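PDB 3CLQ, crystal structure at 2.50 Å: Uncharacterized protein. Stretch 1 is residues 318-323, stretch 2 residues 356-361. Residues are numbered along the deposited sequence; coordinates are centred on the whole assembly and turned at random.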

# COMPACT_ATOMS: atom_id res chain seq x y z
N PHE B 318 16.71 8.52 -2.20
CA PHE B 318 17.56 7.42 -2.66
C PHE B 318 16.68 6.33 -3.26
O PHE B 318 17.09 5.64 -4.19
CB PHE B 318 18.38 6.87 -1.49
CG PHE B 318 19.69 7.60 -1.25
CD1 PHE B 318 20.85 6.89 -0.99
CD2 PHE B 318 19.75 8.98 -1.28
CE1 PHE B 318 22.05 7.54 -0.77
CE2 PHE B 318 20.96 9.64 -1.06
CZ PHE B 318 22.11 8.92 -0.80
N ALA B 319 15.47 6.17 -2.73
CA ALA B 319 14.55 5.15 -3.23
C ALA B 319 13.59 5.72 -4.25
O ALA B 319 12.74 5.02 -4.73
CB ALA B 319 13.79 4.48 -2.12
N MSE B 320 13.73 6.99 -4.57
CA MSE B 320 12.91 7.63 -5.59
C MSE B 320 12.22 6.64 -6.52
O MSE B 320 11.01 6.67 -6.66
CB MSE B 320 13.81 8.55 -6.40
CG MSE B 320 13.26 9.92 -6.68
SE MSE B 320 14.60 10.96 -7.67
CE MSE B 320 13.30 12.16 -8.54
N ALA B 321 12.99 5.77 -7.16
CA ALA B 321 12.46 4.87 -8.20
C ALA B 321 11.24 4.05 -7.79
O ALA B 321 10.45 3.66 -8.63
CB ALA B 321 13.54 3.93 -8.69
N ALA B 322 11.12 3.78 -6.50
CA ALA B 322 10.07 2.92 -5.97
C ALA B 322 8.71 3.62 -5.95
O ALA B 322 7.69 2.98 -5.75
CB ALA B 322 10.42 2.49 -4.58
N ALA B 323 8.71 4.92 -6.18
CA ALA B 323 7.55 5.72 -5.90
C ALA B 323 7.23 6.64 -7.06
O ALA B 323 7.25 7.87 -6.89
CB ALA B 323 7.82 6.54 -4.67
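Stretch 2 356-361: TIPVLD

Stretch 2 meets stretch 1 mainly through apolar side chains, with no hydrogen bond between them, and the contact buries a modest 213 Å² in all. Stretch 1 carries the end of a 3-10 segment, with Ala321 and Ala322 in the 3-10 conformation. Its tight winding is held by Ala322 N to Ala319 O at 2.7 Å and Ala323 N to Met320 O at 2.9 Å. Stretch 2 starts extended, Thr356 lying in a strand, with phi/psi of -129/161 at Thr356 and -112/110 at Ile357, and then bends sharply: Pro358 at -53/-56 and Val359 at -57/-28 fold the chain over, and a weak bond from Leu360 N to Ile357 O, 3.1 Å, spans the turn. Stretch 2 passes across stretch 1 rather than alongside it; the backbones come nearest at Ala322 CA and Ile357 CA, 5.6 Å apart, where the alanine carries only a methyl group.

The bend brings Ile357, Val359 and Leu360 to bear on one residue, Ala321, whose CA-to-CB bond points toward stretch 2, as do theirs. A methyl group has no rotamer to choose, so the larger partners supply the shape. Ile357 takes chi1 m (-54°) and chi2 t (158°), which lays CG2 3.9 Å from Ala322 CB and 4.3 Å from Ala321 CB, while CD1 extends along the stretch to 4.4 Å from Ala319 CA. A beta-branched side chain suits this place: it favours the extended backbone, and its methyls CG2 and CD1 spread the contact over Ala321, Ala322 and Ala319.

Val359 has chi1 p (75°), which places CG1 4.2 Å from Ala321 CB and 3.5 Å from Ala321 O; the latter is a packing contact with a carbonyl, not a hydrogen bond. Its CG2 lies farther from stretch 1. Leu360 makes the closest side-chain pair, CD2 to Ala321 CB at 3.5 Å. Its chi1 is m (-89°), but its chi2 of 6° lies between wells, a strained setting that nonetheless leaves CD2 directed at the alanine methyl.

Pro358 points sideways and stays out of the contact; its ring, in the C-gamma exo pucker, restricts phi to a value compatible with the turn. In stretch 1, Phe318 and the selenomethionine Met320 start sideways and lead their ends away from stretch 2, so these bulky groups do not intrude between the two backbones. Met320 has an off-well chi1 of -135° followed by t and t, an extended course that carries SE away from the contact. At the margins, Thr356 OG1 is hydrogen-bonded elsewhere in the structure, and Asp361, out of reach of stretch 1, keeps its carboxylate exposed.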

# COMPACT_ATOMS: atom_id res chain seq x y z
N THR B 356 14.21 -3.78 -0.84
CA THR B 356 14.52 -3.76 -2.25
C THR B 356 13.52 -2.94 -3.09
O THR B 356 12.40 -2.70 -2.66
CB THR B 356 14.58 -5.21 -2.77
OG1 THR B 356 13.33 -5.85 -2.51
CG2 THR B 356 15.68 -5.99 -2.04
N ILE B 357 13.92 -2.53 -4.29
CA ILE B 357 13.07 -1.76 -5.19
C ILE B 357 12.66 -2.55 -6.42
O ILE B 357 13.47 -2.80 -7.31
CB ILE B 357 13.78 -0.52 -5.69
CG1 ILE B 357 14.31 0.32 -4.52
CG2 ILE B 357 12.86 0.29 -6.59
CD1 ILE B 357 15.43 1.21 -4.94
N PRO B 358 11.38 -2.92 -6.50
CA PRO B 358 10.89 -3.82 -7.53
C PRO B 358 11.25 -3.36 -8.95
O PRO B 358 11.88 -4.10 -9.72
CB PRO B 358 9.38 -3.77 -7.32
CG PRO B 358 9.25 -3.51 -5.87
CD PRO B 358 10.31 -2.50 -5.59
N VAL B 359 10.86 -2.14 -9.31
CA VAL B 359 11.08 -1.72 -10.69
C VAL B 359 12.56 -1.81 -11.12
O VAL B 359 12.84 -2.00 -12.29
CB VAL B 359 10.48 -0.32 -10.98
CG1 VAL B 359 11.32 0.77 -10.37
CG2 VAL B 359 10.30 -0.12 -12.49
N LEU B 360 13.49 -1.70 -10.19
CA LEU B 360 14.91 -1.92 -10.51
C LEU B 360 15.33 -3.38 -10.26
O LEU B 360 16.34 -3.64 -9.60
CB LEU B 360 15.79 -0.99 -9.69
CG LEU B 360 16.13 0.40 -10.27
CD1 LEU B 360 15.37 0.73 -11.58
CD2 LEU B 360 15.95 1.49 -9.24
N ASP B 361 14.53 -4.32 -10.77
CA ASP B 361 14.80 -5.75 -10.63
C ASP B 361 15.12 -6.14 -9.18
O ASP B 361 15.94 -7.04 -8.95
CB ASP B 361 15.97 -6.16 -11.53
CG ASP B 361 15.67 -5.98 -13.02
OD1 ASP B 361 14.49 -6.13 -13.43
OD2 ASP B 361 16.64 -5.70 -13.78